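Local coordinates for mitochondrial dynamics protein MID49 (Mus musculus, PDB 4WOY) that recruits the fission mediator dynamin-related protein 1 to the mitochondrial surface, regulates its GTPase activity and is required for mitochondrial fission, at residues Gly80-Val85 against Val100-Leu105; Glu45-Ala50 against Cys112-Arg117; Arg96-Arg101 against Trp205-Tyr210. The protein carries 1 engineered substitution. All coordinates share one frame; numbering follows the deposited sequence.

All three contacts lie in the nucleotidyltransferase-like part of the chain, which is predicted to be cytoplasmic. Contact 1 is a surface hairpin pairing, far from the chain's centre. Contact 3 uses the same strand, 97-102, but pairs it with strand 205-208. Their segments overlap at Val-100 and Arg-101, though only Val-100 takes part in both. Contacts 2 and 3 are partly buried; the centre of contact 3 is about 13 Å from the centre of the chain. Contact 2 joins two loops by aromatic and proline packing plus one water bridge, whereas contacts 1 and 3 rest on backbone bonds. Contacts 1 and 2 touch through the Arg-102 to Asp-116 salt bridge and through Trp-82. Contacts 2 and 3 do not touch.

Contact 1 of 3, residues Gly80-Val85 against Val100-Leu105; sequences GLWSLV and VRRTQL
Ser-83 and Arg-101 form an antiparallel hydrogen-bonded pair. Arg-101 N gives a nearly straight bond to Ser-83 O (2.8 Å, 174° at the hydrogen), and Ser-83 N returns one to Arg-101 O (2.9 Å). Trp-82 with Arg-102 and Leu-84 with Val-100 flank it as non-hydrogen-bonded pairs. Past the strand, Thr-103 N still reaches Leu-81 O at 2.8 Å, but from above the carbonyl plane.

This is the two-stranded antiparallel hairpin of strands 82-86 and 97-102, at the margin of the mixed sheet. Trp-82, Leu-84, Val-100 and Arg-102 share one face of it. There the Arg-102 chain bends at chi2 (60°), which places CD over the six-membered ring of Trp-82. The CH-pi contact measures 3.7 Å from Arg-102 CD to the ring centroid. Leu-81 CG lies over one side of the Arg-102 guanidinium, 4.0 Å from NH1, and Leu-105 CD2 is over the other. Arg-102 is further held by the carbonyl of His-108 and a salt bridge to Asp-116, while Trp-82 NE1 bonds to Glu-78. Val-100 CG1 adds an apolar contact at 4.0 Å to Trp-82 CE3.

On the face that carries Ser-83 and Arg-101, Val-85 CG2 sits over the centre of the Arg-101 guanidinium, 3.5 Å from CZ.

Contact 2 of 3, residues Glu45-Ala50 against Cys112-Arg117; sequences ELPFGA and CSPWDR
Pro-47, at the centre of an inverse gamma turn, and Phe-48 receive the indole of Trp-115 in an aromatic and proline cluster between two loops. The turn is closed by Phe-48 N bonding to Leu-46 O. The rings of Phe-48 and Trp-115 make a T-shaped (edge-to-face) pair, with planes at 81° and centroids 5.0 Å apart. Trp-115 CH2 is the atom that enters, lying over the centre of the Phe-48 ring and 3.6 Å from Phe-48 CZ.

Pro-47 meets the same indole in two ways. Its CD lies over one face of the indole, toward the rim, at 3.5 Å from Trp-115 CZ2. Its carbonyl O comes to the edge, near the ring plane, at 3.3 Å from that same CZ2. Pro-47 CD also packs on Pro-114 CG at 3.8 Å, and Leu-46 CB adds a looser contact to Trp-115 CH2.

At the outer end, Glu-45 and Arg-117 carry opposite charges but are too far apart for a salt bridge. One water joins them: it donates to Glu-45 OE2 at 2.7 Å and accepts from Arg-117 NH1 at 2.8 Å. That water lies in the guanidinium plane, at its edge.

The backbone at Trp-115 is fixed by an ST turn, in which Trp-115 N bonds to Ser-113 OG. Its NE1 gives a hydrogen bond to the carbonyl of Glu-76. Trp-115 also packs on Trp-82 of strand 82-86. Leu-46 and Arg-117 both touch Leu-132 of helix 126-139, and Phe-48 rests on Leu-39 of helix 18-42. The contact thus ties the loop between helix 18-42 and strand 52-54 to the loop before strand 119-120.

Contact 3 of 3, residues Arg96-Arg101 against Trp205-Tyr210; sequences RCWAVR and WLQDLY
Trp-205 presents one face of its indole to Val-100 and its edge to the backbone carbonyl of Trp-98. Val-100 CG2 lies over the five-membered ring, 3.8 Å from its centroid, as a CH-pi contact. That methyl stands anti to its own carbonyl carbon, beside the backbone N, and comes 3.6 Å from Trp-205 CD1. The carbonyl O of Trp-98 lies near the indole plane. The ring nitrogen NE1 of Trp-205 is bonded to the carbonyl of Leu-124.

The Trp-98 ring and the Gln-207 amide meet more loosely. Their planes are 37° apart, and Trp-98 NE1 is 3.9 Å from Gln-207 NE2, with no bond between these two donors. Gln-207 OE1 is instead bonded to Asn-297.

The backbones carry the pairing. Trp-98 and Trp-205 are an antiparallel hydrogen-bonded pair: Trp-205 N reaches Trp-98 O at 2.8 Å, and Trp-98 N reaches Trp-205 O at 2.9 Å. Cys-97 and Leu-206 follow as a non-hydrogen-bonded pair. Arg-96 O then takes a nearly straight bond from Gln-207 N (3.0 Å, 172° at the hydrogen). It takes a second from a water that also donates to Gln-207 O.

In the turn leading into helix 210-224, Asp-208 OD1 accepts a capping bond from Tyr-210 N, and Asp-208 OD2 makes a salt bridge to Arg-70. Strand 205-208 continues the sheet on to strand 191-193. It thereby links the hairpin strand 97-102 to the mixed beta-sheet of this nucleotidyltransferase-like domain.

Contact 1 of 3, residues Gly80-Val85 against Val100-Leu105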
loop_
_atom_site.group_PDB
_atom_site.type_symbol
_atom_site.label_atom_id
_atom_site.label_comp_id
_atom_site.label_asym_id
_atom_site.label_seq_id
_atom_site.Cartn_x
_atom_site.Cartn_y
_atom_site.Cartn_z
ATOM N N GLY A 80 -16.856 -18.631 -9.476
ATOM C CA GLY A 80 -17.458 -19.730 -8.744
ATOM C C GLY A 80 -16.590 -20.964 -8.554
ATOM O O GLY A 80 -17.014 -21.945 -7.947
ATOM N N LEU A 81 -15.380 -20.924 -9.087
ATOM C CA LEU A 81 -14.429 -22.020 -8.919
ATOM C C LEU A 81 -13.579 -21.765 -7.690
ATOM O O LEU A 81 -12.824 -22.625 -7.248
ATOM C CB LEU A 81 -13.534 -22.149 -10.148
ATOM C CG LEU A 81 -13.157 -23.520 -10.695
ATOM C CD1 LEU A 81 -14.394 -24.330 -11.068
ATOM C CD2 LEU A 81 -12.249 -23.333 -11.918
ATOM N N TRP A 82 -13.712 -20.559 -7.151
ATOM C CA TRP A 82 -12.862 -20.094 -6.063
ATOM C C TRP A 82 -13.694 -19.333 -5.060
ATOM O O TRP A 82 -14.629 -18.622 -5.427
ATOM C CB TRP A 82 -11.732 -19.201 -6.586
ATOM C CG TRP A 82 -10.927 -19.832 -7.675
ATOM C CD1 TRP A 82 -11.147 -19.753 -9.034
ATOM C CD2 TRP A 82 -9.758 -20.656 -7.498
ATOM N NE1 TRP A 82 -10.175 -20.472 -9.701
ATOM C CE2 TRP A 82 -9.318 -21.038 -8.788
ATOM C CE3 TRP A 82 -9.040 -21.100 -6.369
ATOM C CZ2 TRP A 82 -8.194 -21.849 -8.983
ATOM C CZ3 TRP A 82 -7.900 -21.906 -6.569
ATOM C CH2 TRP A 82 -7.496 -22.269 -7.871
ATOM N N SER A 83 -13.342 -19.501 -3.791
ATOM C CA SER A 83 -14.115 -18.946 -2.692
ATOM C C SER A 83 -13.175 -18.285 -1.702
ATOM O O SER A 83 -12.036 -18.671 -1.588
ATOM C CB SER A 83 -14.936 -20.050 -2.028
ATOM O OG SER A 83 -15.394 -19.646 -0.756
ATOM N N LEU A 84 -13.639 -17.275 -1.005
ATOM C CA LEU A 84 -12.802 -16.569 -0.057
ATOM C C LEU A 84 -13.042 -17.088 1.320
ATOM O O LEU A 84 -14.175 -17.365 1.702
ATOM C CB LEU A 84 -13.087 -15.071 -0.075
ATOM C CG LEU A 84 -12.882 -14.485 -1.460
ATOM C CD1 LEU A 84 -13.098 -12.998 -1.396
ATOM C CD2 LEU A 84 -11.485 -14.833 -1.994
ATOM N N VAL A 85 -11.961 -17.252 2.059
ATOM C CA VAL A 85 -12.062 -17.600 3.452
ATOM C C VAL A 85 -11.247 -16.588 4.254
ATOM O O VAL A 85 -10.038 -16.460 4.073
ATOM C CB VAL A 85 -11.568 -19.034 3.696
ATOM C CG1 VAL A 85 -11.778 -19.416 5.137
ATOM C CG2 VAL A 85 -12.317 -19.990 2.786
ATOM N N VAL A 100 -7.774 -18.360 -0.297
ATOM C CA VAL A 100 -8.470 -18.503 -1.556
ATOM C C VAL A 100 -8.645 -20.016 -1.780
ATOM O O VAL A 100 -7.676 -20.740 -2.039
ATOM C CB VAL A 100 -7.691 -17.805 -2.734
ATOM C CG1 VAL A 100 -8.439 -17.933 -4.030
ATOM C CG2 VAL A 100 -7.442 -16.332 -2.431
ATOM N N ARG A 101 -9.890 -20.479 -1.649
ATOM C CA ARG A 101 -10.225 -21.902 -1.624
ATOM C C ARG A 101 -10.668 -22.373 -3.000
ATOM O O ARG A 101 -11.561 -21.800 -3.624
ATOM C CB ARG A 101 -11.343 -22.166 -0.601
ATOM C CG ARG A 101 -11.664 -23.629 -0.337
ATOM C CD ARG A 101 -12.982 -23.787 0.450
ATOM N NE ARG A 101 -12.797 -23.672 1.894
ATOM C CZ ARG A 101 -13.706 -23.177 2.734
ATOM N NH1 ARG A 101 -14.877 -22.722 2.276
ATOM N NH2 ARG A 101 -13.441 -23.121 4.036
ATOM N N ARG A 102 -10.037 -23.426 -3.468
ATOM C CA ARG A 102 -10.431 -24.055 -4.698
ATOM C C ARG A 102 -11.730 -24.798 -4.412
ATOM O O ARG A 102 -11.907 -25.366 -3.339
ATOM C CB ARG A 102 -9.326 -24.965 -5.220
ATOM C CG ARG A 102 -9.696 -25.725 -6.471
ATOM C CD ARG A 102 -10.043 -24.837 -7.666
ATOM N NE ARG A 102 -9.751 -25.585 -8.888
ATOM C CZ ARG A 102 -10.564 -26.489 -9.432
ATOM N NH1 ARG A 102 -11.742 -26.752 -8.884
ATOM N NH2 ARG A 102 -10.199 -27.139 -10.531
ATOM N N THR A 103 -12.659 -24.714 -5.360
ATOM C CA THR A 103 -14.033 -25.205 -5.213
ATOM C C THR A 103 -14.375 -26.226 -6.306
ATOM O O THR A 103 -13.676 -26.300 -7.308
ATOM C CB THR A 103 -15.033 -24.007 -5.325
ATOM O OG1 THR A 103 -14.775 -23.031 -4.308
ATOM C CG2 THR A 103 -16.326 -24.462 -5.120
ATOM N N GLN A 104 -15.452 -26.995 -6.132
ATOM C CA GLN A 104 -15.994 -27.837 -7.199
ATOM C C GLN A 104 -14.943 -28.793 -7.745
ATOM O O GLN A 104 -14.838 -28.994 -8.930
ATOM C CB GLN A 104 -16.553 -26.956 -8.326
ATOM C CG GLN A 104 -17.583 -25.939 -7.833
ATOM C CD GLN A 104 -18.505 -25.412 -8.908
ATOM O OE1 GLN A 104 -18.313 -25.670 -10.094
ATOM N NE2 GLN A 104 -19.492 -24.630 -8.500
ATOM N N LEU A 105 -14.163 -29.381 -6.864
ATOM C CA LEU A 105 -13.119 -30.316 -7.264
ATOM C C LEU A 105 -13.664 -31.652 -7.770
ATOM O O LEU A 105 -12.977 -32.360 -8.509
ATOM C CB LEU A 105 -12.159 -30.549 -6.083
ATOM C CG LEU A 105 -11.232 -29.334 -5.939
ATOM C CD1 LEU A 105 -10.502 -29.303 -4.602
ATOM C CD2 LEU A 105 -10.267 -29.296 -7.116
#

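Contact 2 of 3, residues Glu45-Ala50 against Cys112-Arg117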
loop_
_atom_site.group_PDB
_atom_site.type_symbol
_atom_site.label_atom_id
_atom_site.label_comp_id
_atom_site.label_asym_id
_atom_site.label_seq_id
_atom_site.Cartn_x
_atom_site.Cartn_y
_atom_site.Cartn_z
ATOM N N GLU A 45 -0.560 -18.932 -20.830
ATOM C CA GLU A 45 -1.530 -19.804 -20.174
ATOM C C GLU A 45 -2.029 -19.225 -18.819
ATOM O O GLU A 45 -3.021 -19.706 -18.257
ATOM C CB GLU A 45 -0.949 -21.203 -19.962
ATOM C CG GLU A 45 0.024 -21.330 -18.797
ATOM C CD GLU A 45 1.446 -20.916 -19.136
ATOM O OE1 GLU A 45 1.667 -20.234 -20.160
ATOM O OE2 GLU A 45 2.347 -21.284 -18.349
ATOM N N LEU A 46 -1.329 -18.237 -18.265
ATOM C CA LEU A 46 -1.771 -17.635 -17.005
ATOM C C LEU A 46 -2.523 -16.344 -17.286
ATOM O O LEU A 46 -1.919 -15.354 -17.714
ATOM C CB LEU A 46 -0.595 -17.359 -16.074
ATOM C CG LEU A 46 0.321 -18.539 -15.777
ATOM C CD1 LEU A 46 1.452 -18.074 -14.865
ATOM C CD2 LEU A 46 -0.482 -19.688 -15.140
ATOM N N PRO A 47 -3.844 -16.350 -17.029
ATOM C CA PRO A 47 -4.695 -15.217 -17.382
ATOM C C PRO A 47 -4.619 -14.091 -16.346
ATOM O O PRO A 47 -5.498 -13.962 -15.495
ATOM C CB PRO A 47 -6.099 -15.844 -17.436
ATOM C CG PRO A 47 -6.029 -16.933 -16.434
ATOM C CD PRO A 47 -4.622 -17.475 -16.486
ATOM N N PHE A 48 -3.544 -13.312 -16.418
ATOM C CA PHE A 48 -3.440 -12.065 -15.697
ATOM C C PHE A 48 -4.117 -10.966 -16.523
ATOM O O PHE A 48 -4.109 -10.990 -17.750
ATOM C CB PHE A 48 -1.968 -11.704 -15.419
ATOM C CG PHE A 48 -1.284 -12.591 -14.399
ATOM C CD1 PHE A 48 -1.473 -12.389 -13.042
ATOM C CD2 PHE A 48 -0.429 -13.606 -14.804
ATOM C CE1 PHE A 48 -0.843 -13.193 -12.107
ATOM C CE2 PHE A 48 0.223 -14.409 -13.882
ATOM C CZ PHE A 48 0.007 -14.213 -12.523
ATOM N N GLY A 49 -4.717 -9.999 -15.848
ATOM C CA GLY A 49 -5.225 -8.832 -16.540
ATOM C C GLY A 49 -4.053 -7.903 -16.800
ATOM O O GLY A 49 -2.924 -8.195 -16.406
ATOM N N ALA A 50 -4.333 -6.787 -17.460
ATOM C CA ALA A 50 -3.335 -5.758 -17.727
ATOM C C ALA A 50 -2.748 -5.189 -16.436
ATOM O O ALA A 50 -3.461 -4.972 -15.457
ATOM C CB ALA A 50 -3.961 -4.628 -18.576
ATOM N N CYS A 112 -8.141 -28.395 -14.328
ATOM C CA CYS A 112 -9.154 -27.702 -15.115
ATOM C C CYS A 112 -8.877 -26.205 -15.137
ATOM O O CYS A 112 -9.301 -25.516 -16.038
ATOM C CB CYS A 112 -10.542 -27.987 -14.554
ATOM S SG CYS A 112 -11.072 -29.676 -14.933
ATOM N N SER A 113 -8.176 -25.708 -14.124
ATOM C CA SER A 113 -7.783 -24.306 -14.065
ATOM C C SER A 113 -6.270 -24.123 -14.131
ATOM O O SER A 113 -5.530 -24.838 -13.458
ATOM C CB SER A 113 -8.301 -23.658 -12.792
ATOM O OG SER A 113 -7.681 -22.392 -12.627
ATOM N N PRO A 114 -5.809 -23.137 -14.923
ATOM C CA PRO A 114 -4.376 -22.834 -15.028
ATOM C C PRO A 114 -3.788 -22.413 -13.690
ATOM O O PRO A 114 -2.590 -22.563 -13.465
ATOM C CB PRO A 114 -4.333 -21.672 -16.050
ATOM C CG PRO A 114 -5.745 -21.061 -15.994
ATOM C CD PRO A 114 -6.633 -22.242 -15.777
ATOM N N TRP A 115 -4.625 -21.918 -12.791
ATOM C CA TRP A 115 -4.131 -21.544 -11.489
ATOM C C TRP A 115 -3.889 -22.761 -10.572
ATOM O O TRP A 115 -3.300 -22.610 -9.482
ATOM C CB TRP A 115 -5.103 -20.570 -10.823
ATOM C CG TRP A 115 -5.364 -19.322 -11.627
ATOM C CD1 TRP A 115 -6.559 -18.938 -12.186
ATOM C CD2 TRP A 115 -4.412 -18.288 -11.960
ATOM N NE1 TRP A 115 -6.405 -17.733 -12.842
ATOM C CE2 TRP A 115 -5.102 -17.316 -12.720
ATOM C CE3 TRP A 115 -3.043 -18.103 -11.707
ATOM C CZ2 TRP A 115 -4.464 -16.172 -13.225
ATOM C CZ3 TRP A 115 -2.416 -16.958 -12.200
ATOM C CH2 TRP A 115 -3.128 -16.009 -12.947
ATOM N N ASP A 116 -4.353 -23.949 -10.983
ATOM C CA ASP A 116 -4.239 -25.136 -10.116
ATOM C C ASP A 116 -2.777 -25.506 -9.785
ATOM O O ASP A 116 -2.513 -26.064 -8.717
ATOM C CB ASP A 116 -4.922 -26.362 -10.727
ATOM C CG ASP A 116 -6.431 -26.272 -10.703
ATOM O OD1 ASP A 116 -6.987 -25.426 -9.971
ATOM O OD2 ASP A 116 -7.064 -27.074 -11.414
ATOM N N ARG A 117 -1.830 -25.167 -10.662
ATOM C CA ARG A 117 -0.426 -25.482 -10.383
ATOM C C ARG A 117 0.123 -24.709 -9.166
ATOM O O ARG A 117 1.178 -25.059 -8.629
ATOM C CB ARG A 117 0.444 -25.208 -11.593
ATOM C CG ARG A 117 0.550 -23.772 -11.916
ATOM C CD ARG A 117 1.565 -23.560 -13.011
ATOM N NE ARG A 117 2.909 -23.505 -12.467
ATOM C CZ ARG A 117 3.941 -22.965 -13.107
ATOM N NH1 ARG A 117 3.778 -22.439 -14.322
ATOM N NH2 ARG A 117 5.136 -22.947 -12.529
HETATM O O HOH W 1 1.684 -22.730 -16.189
#

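Contact 3 of 3, residues Arg96-Arg101 against Trp205-Tyr210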
loop_
_atom_site.group_PDB
_atom_site.type_symbol
_atom_site.label_atom_id
_atom_site.label_comp_id
_atom_site.label_asym_id
_atom_site.label_seq_id
_atom_site.Cartn_x
_atom_site.Cartn_y
_atom_site.Cartn_z
ATOM N N ARG A 96 -5.465 -10.112 9.351
ATOM C CA ARG A 96 -4.830 -9.387 8.238
ATOM C C ARG A 96 -4.854 -10.162 6.928
ATOM O O ARG A 96 -4.551 -9.590 5.876
ATOM C CB ARG A 96 -3.368 -9.046 8.559
ATOM C CG ARG A 96 -3.162 -8.030 9.660
ATOM C CD ARG A 96 -1.688 -7.952 10.010
ATOM N NE ARG A 96 -1.458 -7.519 11.390
ATOM C CZ ARG A 96 -0.968 -6.328 11.746
ATOM N NH1 ARG A 96 -0.646 -5.422 10.824
ATOM N NH2 ARG A 96 -0.795 -6.043 13.033
ATOM N N CYS A 97 -5.206 -11.449 6.980
ATOM C CA CYS A 97 -5.079 -12.319 5.799
ATOM C C CYS A 97 -6.373 -12.973 5.348
ATOM O O CYS A 97 -7.391 -12.921 6.013
ATOM C CB CYS A 97 -4.056 -13.434 6.042
ATOM S SG CYS A 97 -2.408 -12.885 6.449
ATOM N N TRP A 98 -6.309 -13.604 4.189
ATOM C CA TRP A 98 -7.455 -14.286 3.602
ATOM C C TRP A 98 -6.981 -15.516 2.821
ATOM O O TRP A 98 -5.879 -15.498 2.239
ATOM C CB TRP A 98 -8.241 -13.327 2.684
ATOM C CG TRP A 98 -9.212 -12.419 3.399
ATOM C CD1 TRP A 98 -8.925 -11.361 4.236
ATOM C CD2 TRP A 98 -10.638 -12.492 3.333
ATOM N NE1 TRP A 98 -10.086 -10.786 4.695
ATOM C CE2 TRP A 98 -11.152 -11.457 4.150
ATOM C CE3 TRP A 98 -11.527 -13.329 2.662
ATOM C CZ2 TRP A 98 -12.508 -11.242 4.305
ATOM C CZ3 TRP A 98 -12.890 -13.108 2.815
ATOM C CH2 TRP A 98 -13.364 -12.071 3.625
ATOM N N ALA A 99 -7.788 -16.579 2.812
ATOM C CA ALA A 99 -7.456 -17.757 2.001
ATOM C C ALA A 99 -8.318 -17.771 0.751
ATOM O O ALA A 99 -9.421 -17.229 0.725
ATOM C CB ALA A 99 -7.617 -19.049 2.773
ATOM N N VAL A 100 -7.774 -18.360 -0.297
ATOM C CA VAL A 100 -8.470 -18.503 -1.556
ATOM C C VAL A 100 -8.645 -20.016 -1.780
ATOM O O VAL A 100 -7.676 -20.740 -2.039
ATOM C CB VAL A 100 -7.691 -17.805 -2.734
ATOM C CG1 VAL A 100 -8.439 -17.933 -4.030
ATOM C CG2 VAL A 100 -7.442 -16.332 -2.431
ATOM N N ARG A 101 -9.890 -20.479 -1.649
ATOM C CA ARG A 101 -10.225 -21.902 -1.624
ATOM C C ARG A 101 -10.668 -22.373 -3.000
ATOM O O ARG A 101 -11.561 -21.800 -3.624
ATOM C CB ARG A 101 -11.343 -22.166 -0.601
ATOM C CG ARG A 101 -11.664 -23.629 -0.337
ATOM C CD ARG A 101 -12.982 -23.787 0.450
ATOM N NE ARG A 101 -12.797 -23.672 1.894
ATOM C CZ ARG A 101 -13.706 -23.177 2.734
ATOM N NH1 ARG A 101 -14.877 -22.722 2.276
ATOM N NH2 ARG A 101 -13.441 -23.121 4.036
ATOM N N TRP A 205 -3.239 -14.924 1.524
ATOM C CA TRP A 205 -3.141 -13.633 0.845
ATOM C C TRP A 205 -3.258 -12.498 1.861
ATOM O O TRP A 205 -3.833 -12.684 2.930
ATOM C CB TRP A 205 -4.245 -13.511 -0.214
ATOM C CG TRP A 205 -4.038 -14.494 -1.292
ATOM C CD1 TRP A 205 -4.071 -15.855 -1.183
ATOM C CD2 TRP A 205 -3.700 -14.208 -2.647
ATOM N NE1 TRP A 205 -3.773 -16.434 -2.389
ATOM C CE2 TRP A 205 -3.548 -15.449 -3.305
ATOM C CE3 TRP A 205 -3.520 -13.024 -3.369
ATOM C CZ2 TRP A 205 -3.226 -15.534 -4.646
ATOM C CZ3 TRP A 205 -3.200 -13.112 -4.693
ATOM C CH2 TRP A 205 -3.056 -14.359 -5.328
ATOM N N LEU A 206 -2.707 -11.331 1.540
ATOM C CA LEU A 206 -2.791 -10.206 2.448
ATOM C C LEU A 206 -3.944 -9.265 2.022
ATOM O O LEU A 206 -4.109 -8.919 0.845
ATOM C CB LEU A 206 -1.458 -9.474 2.468
ATOM C CG LEU A 206 -1.271 -8.344 3.461
ATOM C CD1 LEU A 206 -1.072 -8.959 4.838
ATOM C CD2 LEU A 206 -0.092 -7.524 3.064
ATOM N N GLN A 207 -4.760 -8.857 2.976
ATOM C CA GLN A 207 -5.838 -7.942 2.649
ATOM C C GLN A 207 -5.266 -6.569 2.357
ATOM O O GLN A 207 -4.446 -6.045 3.108
ATOM C CB GLN A 207 -6.845 -7.830 3.785
ATOM C CG GLN A 207 -7.960 -6.853 3.482
ATOM C CD GLN A 207 -8.910 -6.672 4.648
ATOM O OE1 GLN A 207 -8.498 -6.313 5.758
ATOM N NE2 GLN A 207 -10.188 -6.947 4.412
ATOM N N ASP A 208 -5.743 -5.976 1.276
ATOM C CA ASP A 208 -5.350 -4.635 0.925
ATOM C C ASP A 208 -6.565 -3.716 0.934
ATOM O O ASP A 208 -7.422 -3.814 0.063
ATOM C CB ASP A 208 -4.696 -4.623 -0.446
ATOM C CG ASP A 208 -4.404 -3.210 -0.929
ATOM O OD1 ASP A 208 -3.989 -2.391 -0.085
ATOM O OD2 ASP A 208 -4.613 -2.925 -2.131
ATOM N N LEU A 209 -6.633 -2.841 1.935
ATOM C CA LEU A 209 -7.746 -1.897 2.058
ATOM C C LEU A 209 -7.463 -0.548 1.390
ATOM O O LEU A 209 -8.307 0.355 1.432
ATOM C CB LEU A 209 -8.117 -1.671 3.525
ATOM C CG LEU A 209 -8.673 -2.919 4.226
ATOM C CD1 LEU A 209 -9.020 -2.674 5.707
ATOM C CD2 LEU A 209 -9.873 -3.494 3.453
ATOM N N TYR A 210 -6.295 -0.412 0.769
ATOM C CA TYR A 210 -5.890 0.873 0.220
ATOM C C TYR A 210 -6.941 1.489 -0.762
ATOM O O TYR A 210 -7.295 2.652 -0.605
ATOM C CB TYR A 210 -4.509 0.753 -0.454
ATOM C CG TYR A 210 -4.109 2.003 -1.210
ATOM C CD1 TYR A 210 -3.424 3.040 -0.570
ATOM C CD2 TYR A 210 -4.445 2.160 -2.552
ATOM C CE1 TYR A 210 -3.072 4.191 -1.244
ATOM C CE2 TYR A 210 -4.106 3.302 -3.230
ATOM C CZ TYR A 210 -3.413 4.316 -2.577
ATOM O OH TYR A 210 -3.096 5.453 -3.269
HETATM O O HOH W 2 -3.723 -6.667 6.024
#